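Local coordinates for protein quinoline 2-oxidoreductase large subunit (Pseudomonas putida, PDB 1T3Q) that catalyses the hydroxylation of quinoline at carbon 2, as the subunit that carries the molybdenum and pterin cytosine dinucleotide cofactor in this xanthine dehydrogenase family enzyme, at residues P397-I400 with R401-V405; S122-A125 with I126-A130; R472-F476 with L477-T481; E647-A650 with S651-A654; V564-R567 with V568-L571. All coordinates share one frame; numbering follows the deposited sequence.

Every contact is local, formed within one continuous run of residues, and the five follow in series along the chain without nesting or crossing. Contact 2 comes first, on the short helix 124-131 in the hammerhead domain, where the other two kinds of subunit meet it. Contact 1 spans the short helix 397-402 and the residues that follow it, some 60 Å away between centres. Contact 3 ends helix 471-476 and turns the chain toward strand 486-491, contact 5 spans two turns inside helix 549-576, and contact 4 closes the hairpin between strands 636-649 and 655-665. Contacts 4 and 5 lie about 66 Å apart between centres, on opposite sides of the chain's centre.

Contact 1 (P397-I400 with R401-V405); sequences PFEI and RRRNV
Glu399 holds two arginines, one on each carboxylate oxygen, in an i to i+3 and i+4 salt-bridge network along a short helix of the first molybdopterin cofactor-binding region. Its OE2 accepts from NE of Arg403 at 2.7 Å through the lone pair that faces away from the other oxygen, and it lies near the plane of that guanidinium group; Arg403 NH1 adds a weak bond. OE1 of Glu399 is met by NH1 of Arg402 at 3.1 Å, from above the carboxylate plane on its anti side. The two guanidinium groups are turned quite differently, the carboxylate lying 34° from the plane of Arg402 but 72° from that of Arg403. A bend at chi2 of Glu399 (55°) brings the carboxylate between the two guanidinium groups, on the outer side of the helix.

On another side of the turn, the extended chain of Arg401 runs back toward Pro397. Its NH1 gives a bond of 2.8 Å to Pro397 O, which sits in the guanidinium plane although the donor stands above the carbonyl plane. Farther along, Asn404 ND2 reaches back to Ile400 O at 2.8 Å, while Arg401 O accepts from the backbone N of both Asn404 and Val405.

In a second shell, Asn404 is tied to Phe312 N and Gly310 O, and Arg403 NH2 to Asp309 O. Arg401 forms salt bridges with Glu383 and Asp387 of helix 375-393 and Arg402 with Glu434 of helix 426-437, while Phe398 and Pro397 pack on Val460 of strand 454-467, wedging the short helix among all three.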
loop_
_atom_site.group_PDB
_atom_site.type_symbol
_atom_site.label_atom_id
_atom_site.label_comp_id
_atom_site.label_asym_id
_atom_site.label_seq_id
_atom_site.Cartn_x
_atom_site.Cartn_y
_atom_site.Cartn_z
ATOM N N PRO B 397 46.740 13.500 -31.228
ATOM C CA PRO B 397 45.294 13.298 -31.366
ATOM C C PRO B 397 44.509 14.535 -30.931
ATOM O O PRO B 397 43.379 14.750 -31.365
ATOM C CB PRO B 397 45.026 12.081 -30.474
ATOM C CG PRO B 397 46.130 12.154 -29.448
ATOM C CD PRO B 397 47.326 12.527 -30.288
ATOM N N PHE B 398 45.111 15.347 -30.067
ATOM C CA PHE B 398 44.451 16.553 -29.605
ATOM C C PHE B 398 44.499 17.635 -30.679
ATOM O O PHE B 398 43.523 18.348 -30.895
ATOM C CB PHE B 398 45.108 17.072 -28.322
ATOM C CG PHE B 398 45.162 16.056 -27.227
ATOM C CD1 PHE B 398 46.308 15.292 -27.022
ATOM C CD2 PHE B 398 44.053 15.827 -26.421
ATOM C CE1 PHE B 398 46.347 14.308 -26.029
ATOM C CE2 PHE B 398 44.081 14.847 -25.426
ATOM C CZ PHE B 398 45.233 14.087 -25.234
ATOM N N GLU B 399 45.637 17.739 -31.356
ATOM C CA GLU B 399 45.823 18.749 -32.395
ATOM C C GLU B 399 44.933 18.530 -33.618
ATOM O O GLU B 399 44.357 19.482 -34.141
ATOM C CB GLU B 399 47.297 18.797 -32.820
ATOM C CG GLU B 399 47.635 19.815 -33.920
ATOM C CD GLU B 399 47.207 21.235 -33.583
ATOM O OE1 GLU B 399 47.294 21.630 -32.402
ATOM O OE2 GLU B 399 46.795 21.968 -34.508
ATOM N N ILE B 400 44.813 17.290 -34.084
ATOM C CA ILE B 400 43.974 17.056 -35.254
ATOM C C ILE B 400 42.517 17.410 -34.946
ATOM O O ILE B 400 41.773 17.836 -35.837
ATOM C CB ILE B 400 44.072 15.601 -35.765
ATOM C CG1 ILE B 400 43.461 15.516 -37.170
ATOM C CG2 ILE B 400 43.355 14.644 -34.812
ATOM C CD1 ILE B 400 43.769 14.223 -37.901
ATOM N N ARG B 401 42.111 17.250 -33.689
ATOM C CA ARG B 401 40.750 17.585 -33.299
ATOM C C ARG B 401 40.547 19.102 -33.243
ATOM O O ARG B 401 39.495 19.600 -33.635
ATOM C CB ARG B 401 40.397 16.923 -31.960
ATOM C CG ARG B 401 40.164 15.418 -32.098
ATOM C CD ARG B 401 39.929 14.740 -30.755
ATOM N NE ARG B 401 39.522 13.339 -30.896
ATOM C CZ ARG B 401 40.331 12.333 -31.213
ATOM N NH1 ARG B 401 41.622 12.549 -31.431
ATOM N NH2 ARG B 401 39.845 11.096 -31.298
ATOM N N ARG B 402 41.552 19.837 -32.771
ATOM C CA ARG B 402 41.450 21.296 -32.717
ATOM C C ARG B 402 41.205 21.869 -34.109
ATOM O O ARG B 402 40.530 22.883 -34.265
ATOM C CB ARG B 402 42.739 21.927 -32.188
ATOM C CG ARG B 402 43.071 21.607 -30.754
ATOM C CD ARG B 402 44.214 22.488 -30.269
ATOM N NE ARG B 402 44.594 22.126 -28.910
ATOM C CZ ARG B 402 45.583 21.293 -28.609
ATOM N NH1 ARG B 402 46.306 20.740 -29.573
ATOM N NH2 ARG B 402 45.827 20.995 -27.341
ATOM N N ARG B 403 41.768 21.217 -35.119
ATOM C CA ARG B 403 41.638 21.678 -36.496
ATOM C C ARG B 403 40.315 21.333 -37.171
ATOM O O ARG B 403 40.058 21.775 -38.290
ATOM C CB ARG B 403 42.793 21.122 -37.333
ATOM C CG ARG B 403 44.159 21.493 -36.788
ATOM C CD ARG B 403 45.278 20.917 -37.626
ATOM N NE ARG B 403 46.584 21.279 -37.085
ATOM C CZ ARG B 403 47.738 21.047 -37.697
ATOM N NH1 ARG B 403 48.875 21.414 -37.126
ATOM N NH2 ARG B 403 47.756 20.451 -38.882
ATOM N N ASN B 404 39.472 20.557 -36.498
ATOM C CA ASN B 404 38.195 20.166 -37.088
ATOM C C ASN B 404 36.973 20.425 -36.219
ATOM O O ASN B 404 35.838 20.350 -36.689
ATOM C CB ASN B 404 38.249 18.689 -37.464
ATOM C CG ASN B 404 39.208 18.421 -38.600
ATOM O OD1 ASN B 404 38.915 18.735 -39.756
ATOM N ND2 ASN B 404 40.367 17.856 -38.280
ATOM N N VAL B 405 37.203 20.734 -34.950
ATOM C CA VAL B 405 36.109 20.976 -34.022
ATOM C C VAL B 405 35.390 22.297 -34.274
ATOM O O VAL B 405 35.979 23.248 -34.793
ATOM C CB VAL B 405 36.631 20.969 -32.561
ATOM C CG1 VAL B 405 37.492 22.200 -32.306
ATOM C CG2 VAL B 405 35.484 20.919 -31.601
#

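Contact 2 (S122-A125 with I126-A130); sequences SSRA and IAEDA
OE1 of Glu128 is gripped from two subunits. NE of Arg124 reaches it at 2.9 Å in a nearly straight bond (168°), NH2 of the same arginine adds a weak one, and the N-terminal nitrogen of Met1 of the medium subunit also donates to it. The oxygen lies in the guanidinium plane of Arg124, yet NE approaches from above the carboxylate plane. The arginine gets there by a bend at chi2 (67°), beyond which its chain straightens toward the glutamate one helical turn on.

Residues 124-130 make up most of the short helix 124-131, in the alpha/beta hammerhead domain, and Ser123 is its N-cap: OG accepts from Ile126 N at 3.0 Å. Ser123 O takes the amide of Ala127, also at 3.0 Å. Against the cap lies the Ile126 side chain, with CG1 3.3 Å from Ser123 OG and CD1 at the same distance from Ser122 OG.

Arg124 NH2 also forms a salt bridge with Glu287. A leucine in place of Arg124 would probably leave Glu287 without this charged mate and let the Glu128 carboxylate turn more freely. Farther along, the carboxylate of Asp129 is paired with Arg43 of the medium subunit and Arg28 of the small subunit.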
loop_
_atom_site.group_PDB
_atom_site.type_symbol
_atom_site.label_atom_id
_atom_site.label_comp_id
_atom_site.label_asym_id
_atom_site.label_seq_id
_atom_site.Cartn_x
_atom_site.Cartn_y
_atom_site.Cartn_z
ATOM N N SER B 122 1.410 -21.554 -6.784
ATOM C CA SER B 122 1.552 -21.091 -5.404
ATOM C C SER B 122 2.946 -20.582 -5.058
ATOM O O SER B 122 3.110 -19.804 -4.117
ATOM C CB SER B 122 1.170 -22.221 -4.444
ATOM O OG SER B 122 1.998 -23.345 -4.666
ATOM N N SER B 123 3.949 -21.028 -5.807
ATOM C CA SER B 123 5.322 -20.590 -5.584
ATOM C C SER B 123 6.053 -20.613 -6.911
ATOM O O SER B 123 5.629 -21.296 -7.845
ATOM C CB SER B 123 6.046 -21.514 -4.599
ATOM O OG SER B 123 6.474 -22.702 -5.241
ATOM N N ARG B 124 7.144 -19.861 -7.001
ATOM C CA ARG B 124 7.935 -19.822 -8.222
ATOM C C ARG B 124 8.535 -21.203 -8.504
ATOM O O ARG B 124 8.590 -21.643 -9.652
ATOM C CB ARG B 124 9.046 -18.772 -8.084
ATOM C CG ARG B 124 10.116 -18.825 -9.156
ATOM C CD ARG B 124 9.599 -18.456 -10.538
ATOM N NE ARG B 124 10.697 -18.498 -11.497
ATOM C CZ ARG B 124 10.939 -17.566 -12.414
ATOM N NH1 ARG B 124 10.155 -16.504 -12.515
ATOM N NH2 ARG B 124 11.986 -17.688 -13.217
ATOM N N ALA B 125 8.972 -21.891 -7.453
ATOM C CA ALA B 125 9.568 -23.214 -7.618
ATOM C C ALA B 125 8.574 -24.205 -8.220
ATOM O O ALA B 125 8.927 -24.983 -9.109
ATOM C CB ALA B 125 10.073 -23.736 -6.280
ATOM N N ILE B 126 7.340 -24.177 -7.733
ATOM C CA ILE B 126 6.307 -25.080 -8.234
ATOM C C ILE B 126 5.907 -24.706 -9.658
ATOM O O ILE B 126 5.608 -25.581 -10.472
ATOM C CB ILE B 126 5.063 -25.072 -7.315
ATOM C CG1 ILE B 126 5.425 -25.703 -5.964
ATOM C CG2 ILE B 126 3.911 -25.850 -7.966
ATOM C CD1 ILE B 126 4.285 -25.718 -4.959
ATOM N N ALA B 127 5.907 -23.412 -9.968
ATOM C CA ALA B 127 5.555 -22.981 -11.318
ATOM C C ALA B 127 6.600 -23.538 -12.267
ATOM O O ALA B 127 6.282 -23.955 -13.385
ATOM C CB ALA B 127 5.518 -21.458 -11.402
ATOM N N GLU B 128 7.856 -23.536 -11.824
ATOM C CA GLU B 128 8.940 -24.064 -12.644
ATOM C C GLU B 128 8.801 -25.579 -12.764
ATOM O O GLU B 128 9.038 -26.139 -13.833
ATOM C CB GLU B 128 10.304 -23.701 -12.048
ATOM C CG GLU B 128 10.678 -22.228 -12.224
ATOM C CD GLU B 128 12.037 -21.888 -11.627
ATOM O OE1 GLU B 128 12.495 -20.736 -11.800
ATOM O OE2 GLU B 128 12.647 -22.766 -10.983
ATOM N N ASP B 129 8.417 -26.242 -11.673
ATOM C CA ASP B 129 8.234 -27.691 -11.722
ATOM C C ASP B 129 7.219 -28.007 -12.823
ATOM O O ASP B 129 7.466 -28.847 -13.686
ATOM C CB ASP B 129 7.690 -28.244 -10.398
ATOM C CG ASP B 129 8.681 -28.139 -9.248
ATOM O OD1 ASP B 129 9.906 -28.118 -9.490
ATOM O OD2 ASP B 129 8.222 -28.103 -8.086
ATOM N N ALA B 130 6.077 -27.323 -12.780
ATOM C CA ALA B 130 5.005 -27.534 -13.752
ATOM C C ALA B 130 5.412 -27.197 -15.180
ATOM O O ALA B 130 5.008 -27.883 -16.123
ATOM C CB ALA B 130 3.776 -26.723 -13.354
#

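Contact 3 (R472-F476 with L477-T481); sequences RTLSF and LGTPT
Leu474 leans out of the last turn of helix 471-476 against the chain that returns past it. Its CB lies 3.4 Å from Thr479 O. Beyond CG, which stands anti to the carbonyl carbon (chi1 -62°), the two methyls part: CD2 meets Thr479 OG1 at 3.9 Å, and CD1 presses on Thr481 CB at 3.5 Å, tighter than a usual carbon-carbon contact.

The backbone that carries the chain out of the helix forms a Schellman motif. Thr479 N donates to Leu474 O at 2.9 Å, almost in line with the carbonyl bond, and inside that loop Gly478 N bonds Ser475 O at 3.0 Å from well above the carbonyl plane. Gly478 takes a positive phi of 81°, where any beta carbon would be jammed against the carbonyl oxygen of Leu477.

The exit is further held by a water that accepts from both Ser475 OG, at 2.6 Å, and Thr481 N. On the other flank Leu477 lies alongside Thr473, pointing the same way, and Leu477 CD2 touches Phe476 CD2 at 3.9 Å. Leu477 also packs on Ala342 of helix 337-342, and its side chain is about 10 Å from the bound dioxosulfidomolybdenum ion.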
loop_
_atom_site.group_PDB
_atom_site.type_symbol
_atom_site.label_atom_id
_atom_site.label_comp_id
_atom_site.label_asym_id
_atom_site.label_seq_id
_atom_site.Cartn_x
_atom_site.Cartn_y
_atom_site.Cartn_z
ATOM N N ARG B 472 11.609 18.110 -29.900
ATOM C CA ARG B 472 12.591 18.684 -30.816
ATOM C C ARG B 472 13.758 17.742 -31.082
ATOM O O ARG B 472 14.208 17.600 -32.217
ATOM C CB ARG B 472 13.128 20.016 -30.265
ATOM C CG ARG B 472 12.188 21.235 -30.336
ATOM C CD ARG B 472 10.767 20.923 -30.789
ATOM N NE ARG B 472 10.717 20.426 -32.162
ATOM C CZ ARG B 472 9.615 19.977 -32.754
ATOM N NH1 ARG B 472 9.665 19.540 -34.003
ATOM N N THR B 473 14.256 17.091 -30.039
ATOM C CA THR B 473 15.371 16.183 -30.222
ATOM C C THR B 473 14.960 14.944 -31.005
ATOM O O THR B 473 15.706 14.471 -31.858
ATOM C CB THR B 473 15.976 15.764 -28.868
ATOM O OG1 THR B 473 16.505 16.923 -28.212
ATOM C CG2 THR B 473 17.096 14.752 -29.073
ATOM N N LEU B 474 13.771 14.422 -30.722
ATOM C CA LEU B 474 13.309 13.235 -31.424
ATOM C C LEU B 474 13.129 13.531 -32.912
ATOM O O LEU B 474 13.374 12.661 -33.752
ATOM C CB LEU B 474 12.024 12.712 -30.779
ATOM C CG LEU B 474 12.270 12.293 -29.321
ATOM C CD1 LEU B 474 10.985 11.832 -28.673
ATOM C CD2 LEU B 474 13.310 11.183 -29.280
ATOM N N SER B 475 12.726 14.758 -33.240
ATOM C CA SER B 475 12.573 15.158 -34.639
ATOM C C SER B 475 13.953 15.180 -35.284
ATOM O O SER B 475 14.144 14.644 -36.374
ATOM C CB SER B 475 11.952 16.554 -34.756
ATOM O OG SER B 475 10.560 16.526 -34.494
ATOM N N PHE B 476 14.913 15.805 -34.604
ATOM C CA PHE B 476 16.280 15.886 -35.108
ATOM C C PHE B 476 16.860 14.497 -35.372
ATOM O O PHE B 476 17.576 14.293 -36.353
ATOM C CB PHE B 476 17.185 16.619 -34.108
ATOM C CG PHE B 476 18.652 16.415 -34.366
ATOM C CD1 PHE B 476 19.261 16.980 -35.479
ATOM C CD2 PHE B 476 19.407 15.591 -33.535
ATOM C CE1 PHE B 476 20.602 16.726 -35.769
ATOM C CE2 PHE B 476 20.746 15.327 -33.813
ATOM C CZ PHE B 476 21.346 15.895 -34.936
ATOM N N LEU B 477 16.550 13.549 -34.492
ATOM C CA LEU B 477 17.045 12.183 -34.614
ATOM C C LEU B 477 16.330 11.359 -35.683
ATOM O O LEU B 477 16.702 10.217 -35.940
ATOM C CB LEU B 477 16.944 11.459 -33.264
ATOM C CG LEU B 477 17.851 11.960 -32.136
ATOM C CD1 LEU B 477 17.599 11.134 -30.881
ATOM C CD2 LEU B 477 19.307 11.853 -32.561
ATOM N N GLY B 478 15.298 11.929 -36.292
ATOM C CA GLY B 478 14.579 11.203 -37.327
ATOM C C GLY B 478 13.560 10.203 -36.807
ATOM O O GLY B 478 13.124 9.316 -37.540
ATOM N N THR B 479 13.182 10.342 -35.542
ATOM C CA THR B 479 12.194 9.464 -34.932
ATOM C C THR B 479 11.127 10.374 -34.337
ATOM O O THR B 479 10.958 10.449 -33.119
ATOM C CB THR B 479 12.820 8.597 -33.817
ATOM O OG1 THR B 479 13.383 9.445 -32.806
ATOM C CG2 THR B 479 13.915 7.702 -34.387
ATOM N N PRO B 480 10.388 11.086 -35.205
ATOM C CA PRO B 480 9.332 12.008 -34.775
ATOM C C PRO B 480 8.417 11.461 -33.693
ATOM O O PRO B 480 7.789 10.410 -33.844
ATOM C CB PRO B 480 8.603 12.344 -36.081
ATOM C CG PRO B 480 8.945 11.203 -36.994
ATOM C CD PRO B 480 10.379 10.930 -36.669
ATOM N N THR B 481 8.356 12.199 -32.590
ATOM C CA THR B 481 7.542 11.829 -31.444
ATOM C C THR B 481 7.341 13.066 -30.577
ATOM O O THR B 481 8.298 13.772 -30.276
ATOM C CB THR B 481 8.254 10.771 -30.569
ATOM O OG1 THR B 481 8.695 9.680 -31.383
ATOM C CG2 THR B 481 7.316 10.255 -29.490
HETATM O O HOH W 1 9.392 14.975 -32.791
#

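Contact 4 (E647-A650 with S651-A654)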
loop_
_atom_site.group_PDB
_atom_site.type_symbol
_atom_site.label_atom_id
_atom_site.label_comp_id
_atom_site.label_asym_id
_atom_site.label_seq_id
_atom_site.Cartn_x
_atom_site.Cartn_y
_atom_site.Cartn_z
ATOM N N GLU B 647 47.262 -0.876 -20.844
ATOM C CA GLU B 647 48.526 -1.595 -20.889
ATOM C C GLU B 647 48.224 -3.017 -21.329
ATOM O O GLU B 647 47.401 -3.697 -20.719
ATOM C CB GLU B 647 49.187 -1.621 -19.508
ATOM C CG GLU B 647 50.400 -2.541 -19.445
ATOM C CD GLU B 647 50.911 -2.739 -18.030
ATOM O OE1 GLU B 647 51.572 -1.824 -17.500
ATOM O OE2 GLU B 647 50.639 -3.811 -17.446
ATOM N N ILE B 648 48.885 -3.455 -22.393
ATOM C CA ILE B 648 48.692 -4.798 -22.915
ATOM C C ILE B 648 49.978 -5.604 -22.743
ATOM O O ILE B 648 51.050 -5.152 -23.131
ATOM C CB ILE B 648 48.345 -4.763 -24.416
ATOM C CG1 ILE B 648 47.060 -3.962 -24.637
ATOM C CG2 ILE B 648 48.196 -6.179 -24.946
ATOM C CD1 ILE B 648 46.738 -3.729 -26.101
ATOM N N ASP B 649 49.867 -6.792 -22.154
ATOM C CA ASP B 649 51.030 -7.655 -21.953
ATOM C C ASP B 649 51.360 -8.315 -23.291
ATOM O O ASP B 649 50.515 -8.986 -23.876
ATOM C CB ASP B 649 50.716 -8.734 -20.913
ATOM C CG ASP B 649 51.940 -9.535 -20.521
ATOM O OD1 ASP B 649 52.733 -9.041 -19.696
ATOM O OD2 ASP B 649 52.117 -10.651 -21.046
ATOM N N ALA B 650 52.585 -8.129 -23.771
ATOM C CA ALA B 650 52.993 -8.697 -25.056
ATOM C C ALA B 650 52.971 -10.223 -25.120
ATOM O O ALA B 650 52.843 -10.798 -26.199
ATOM C CB ALA B 650 54.382 -8.188 -25.433
ATOM N N SER B 651 53.090 -10.882 -23.974
ATOM C CA SER B 651 53.100 -12.343 -23.947
ATOM C C SER B 651 51.762 -13.004 -23.643
ATOM O O SER B 651 51.453 -14.062 -24.194
ATOM C CB SER B 651 54.140 -12.840 -22.937
ATOM O OG SER B 651 55.452 -12.518 -23.362
ATOM N N THR B 652 50.967 -12.393 -22.771
ATOM C CA THR B 652 49.685 -12.979 -22.397
ATOM C C THR B 652 48.476 -12.272 -23.002
ATOM O O THR B 652 47.356 -12.777 -22.930
ATOM C CB THR B 652 49.530 -12.999 -20.871
ATOM O OG1 THR B 652 49.455 -11.653 -20.382
ATOM C CG2 THR B 652 50.726 -13.699 -20.229
ATOM N N TYR B 653 48.710 -11.109 -23.600
ATOM C CA TYR B 653 47.649 -10.326 -24.229
ATOM C C TYR B 653 46.637 -9.813 -23.214
ATOM O O TYR B 653 45.522 -9.431 -23.569
ATOM C CB TYR B 653 46.941 -11.160 -25.297
ATOM C CG TYR B 653 47.911 -11.920 -26.167
ATOM C CD1 TYR B 653 48.054 -13.299 -26.039
ATOM C CD2 TYR B 653 48.734 -11.252 -27.073
ATOM C CE1 TYR B 653 48.998 -13.996 -26.791
ATOM C CE2 TYR B 653 49.681 -11.936 -27.830
ATOM C CZ TYR B 653 49.807 -13.309 -27.683
ATOM O OH TYR B 653 50.744 -13.994 -28.425
ATOM N N ALA B 654 47.034 -9.812 -21.947
ATOM C CA ALA B 654 46.166 -9.319 -20.888
ATOM C C ALA B 654 46.091 -7.803 -21.042
ATOM O O ALA B 654 47.105 -7.146 -21.281
ATOM C CB ALA B 654 46.742 -9.687 -19.529
HETATM O O HOH W 2 48.967 -5.923 -18.949
#
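Asp649 and Thr652 carry most of the polar bonding in this tight hairpin. OD2 of Asp649 accepts from Thr652 N at 2.7 Å through its anti lone pair, with two weak bonds beside it, from Ser651 N and from Thr652 OG1 at 2.9 Å. The CG of Asp649, anti to its own nitrogen (chi1 -172°), carries this oxygen over the turn. The other oxygen, OD1, is satisfied by a salt bridge to Lys454. Thr652 OG1 in turn receives a weak bond from Ala654 N.

Both backbone polar atoms of Asp649 are satisfied across the turn: its N donates to Ala654 O at 2.9 Å in the carbonyl plane, and its O accepts from Tyr653 N at 2.8 Å. Because Asp649 thus faces two successive residues, the first with positive phi (66°), the pattern fits a G1 beta bulge. Ala654 O has a further CH donor in Ile648 CA, 3.3 Å away.

Glu647 is paired with Arg656 of the returning strand 655-665. Strand 454-467 lies along the other edge of strand 636-649, while Ile648 packs on helix 744-761, and at the turn Thr652, Tyr653 and Ala654 meet the medium subunit.

Contact 5 (V564-R567 with V568-L571); sequences VRER and VKQL. With GOL (glycerol), chain Q.
Two turns of the long helix 549-576, with a polar side and a buried one, make up this contact. On the polar side Glu566 and Lys569, three residues apart, form a salt bridge: NZ of Lys569 lies 2.8 Å from Glu566 OE1, met on the syn side of the carboxylate but out of its plane. Both chains fold toward each other, the glutamate by a bend at chi2 (-62°) and the lysine by one at chi3 (63°). Farther back, the lysine runs alongside Arg565, its CD packed on Arg565 CG at 3.9 Å. The arginine head is directed away to the carbonyl oxygens of Val521 and Ala8.

The second carboxylate oxygen, Glu566 OE2, accepts a hydrogen bond from a water at 2.8 Å, and the same water donates to Gln570 OE1 at 2.7 Å, linking residues one turn apart. Gln570 OE1 has another donor in O1 of a glycerol, 2.6 Å away. That glycerol, probably from the crystallisation liquor, also takes a weak bond from Arg567 NE, while Arg567 NH2 bonds Thr623 O. On the buried side, Val568 and Leu571 pack on Val605 of helix 602-611.

Replacing Lys569 by an alanine would probably leave Glu566 OE1 without its charged mate and uncover the flank of Arg565 CG. With one oxygen on an ammonium group and the other on water, the Glu566 carboxylate is held through both of its oxygens; it would be expected to ease the like charges of Lys569 and Arg565, while the lysine probably stabilises its ionised form.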
loop_
_atom_site.group_PDB
_atom_site.type_symbol
_atom_site.label_atom_id
_atom_site.label_comp_id
_atom_site.label_asym_id
_atom_site.label_seq_id
_atom_site.Cartn_x
_atom_site.Cartn_y
_atom_site.Cartn_z
ATOM N N VAL B 564 2.667 28.537 -8.670
ATOM C CA VAL B 564 2.309 28.787 -7.285
ATOM C C VAL B 564 3.185 29.881 -6.679
ATOM O O VAL B 564 2.733 30.638 -5.819
ATOM C CB VAL B 564 2.370 27.487 -6.445
ATOM C CG1 VAL B 564 1.319 26.515 -6.957
ATOM C CG2 VAL B 564 3.751 26.860 -6.522
ATOM N N ARG B 565 4.428 29.980 -7.139
ATOM C CA ARG B 565 5.332 31.020 -6.650
ATOM C C ARG B 565 4.723 32.388 -6.964
ATOM O O ARG B 565 4.702 33.277 -6.116
ATOM C CB ARG B 565 6.708 30.911 -7.316
ATOM C CG ARG B 565 7.688 32.025 -6.905
ATOM C CD ARG B 565 9.107 31.773 -7.422
ATOM N NE ARG B 565 9.213 31.928 -8.870
ATOM C CZ ARG B 565 10.338 31.774 -9.560
ATOM N NH1 ARG B 565 10.340 31.938 -10.878
ATOM N NH2 ARG B 565 11.463 31.449 -8.937
ATOM N N GLU B 566 4.216 32.549 -8.182
ATOM C CA GLU B 566 3.607 33.813 -8.585
ATOM C C GLU B 566 2.430 34.186 -7.692
ATOM O O GLU B 566 2.253 35.348 -7.357
ATOM C CB GLU B 566 3.154 33.757 -10.048
ATOM C CG GLU B 566 4.310 33.819 -11.029
ATOM C CD GLU B 566 5.079 35.125 -10.915
ATOM O OE1 GLU B 566 6.291 35.139 -11.225
ATOM O OE2 GLU B 566 4.464 36.140 -10.518
ATOM N N ARG B 567 1.633 33.200 -7.290
ATOM C CA ARG B 567 0.490 33.483 -6.435
ATOM C C ARG B 567 0.959 33.930 -5.055
ATOM O O ARG B 567 0.310 34.753 -4.408
ATOM C CB ARG B 567 -0.425 32.257 -6.362
ATOM C CG ARG B 567 -1.127 32.017 -7.692
ATOM C CD ARG B 567 -1.839 30.677 -7.787
ATOM N NE ARG B 567 -2.336 30.466 -9.145
ATOM C CZ ARG B 567 -2.750 29.297 -9.621
ATOM N NH1 ARG B 567 -3.179 29.203 -10.871
ATOM N NH2 ARG B 567 -2.731 28.217 -8.851
ATOM N N VAL B 568 2.097 33.404 -4.613
ATOM C CA VAL B 568 2.652 33.793 -3.323
ATOM C C VAL B 568 3.169 35.237 -3.447
ATOM O O VAL B 568 3.000 36.049 -2.535
ATOM C CB VAL B 568 3.812 32.844 -2.894
ATOM C CG1 VAL B 568 4.569 33.436 -1.705
ATOM C CG2 VAL B 568 3.246 31.475 -2.502
ATOM N N LYS B 569 3.776 35.557 -4.587
ATOM C CA LYS B 569 4.301 36.907 -4.819
ATOM C C LYS B 569 3.163 37.929 -4.872
ATOM O O LYS B 569 3.293 39.043 -4.366
ATOM C CB LYS B 569 5.106 36.943 -6.123
ATOM C CG LYS B 569 6.431 36.182 -6.044
ATOM C CD LYS B 569 6.996 35.850 -7.423
ATOM C CE LYS B 569 7.341 37.098 -8.225
ATOM N NZ LYS B 569 7.895 36.763 -9.574
ATOM N N GLN B 570 2.046 37.541 -5.481
ATOM C CA GLN B 570 0.884 38.417 -5.587
ATOM C C GLN B 570 0.307 38.742 -4.220
ATOM O O GLN B 570 -0.066 39.881 -3.945
ATOM C CB GLN B 570 -0.200 37.761 -6.443
ATOM C CG GLN B 570 0.238 37.485 -7.860
ATOM C CD GLN B 570 -0.800 36.722 -8.652
ATOM O OE1 GLN B 570 -0.554 36.325 -9.786
ATOM N NE2 GLN B 570 -1.965 36.513 -8.058
ATOM N N LEU B 571 0.214 37.735 -3.362
ATOM C CA LEU B 571 -0.324 37.938 -2.029
ATOM C C LEU B 571 0.649 38.771 -1.203
ATOM O O LEU B 571 0.246 39.671 -0.465
ATOM C CB LEU B 571 -0.567 36.591 -1.341
ATOM C CG LEU B 571 -1.102 36.666 0.088
ATOM C CD1 LEU B 571 -2.400 37.458 0.096
ATOM C CD2 LEU B 571 -1.336 35.260 0.636
HETATM C C1 GOL Q . -2.305 33.840 -11.959
HETATM O O1 GOL Q . -0.884 34.340 -11.404
HETATM C C2 GOL Q . -2.962 32.687 -11.549
HETATM O O2 GOL Q . -3.690 32.903 -10.446
HETATM C C3 GOL Q . -2.682 31.777 -12.292
HETATM O O3 GOL Q . -2.043 30.986 -13.479
HETATM O O HOH W 3 1.887 37.191 -10.690
#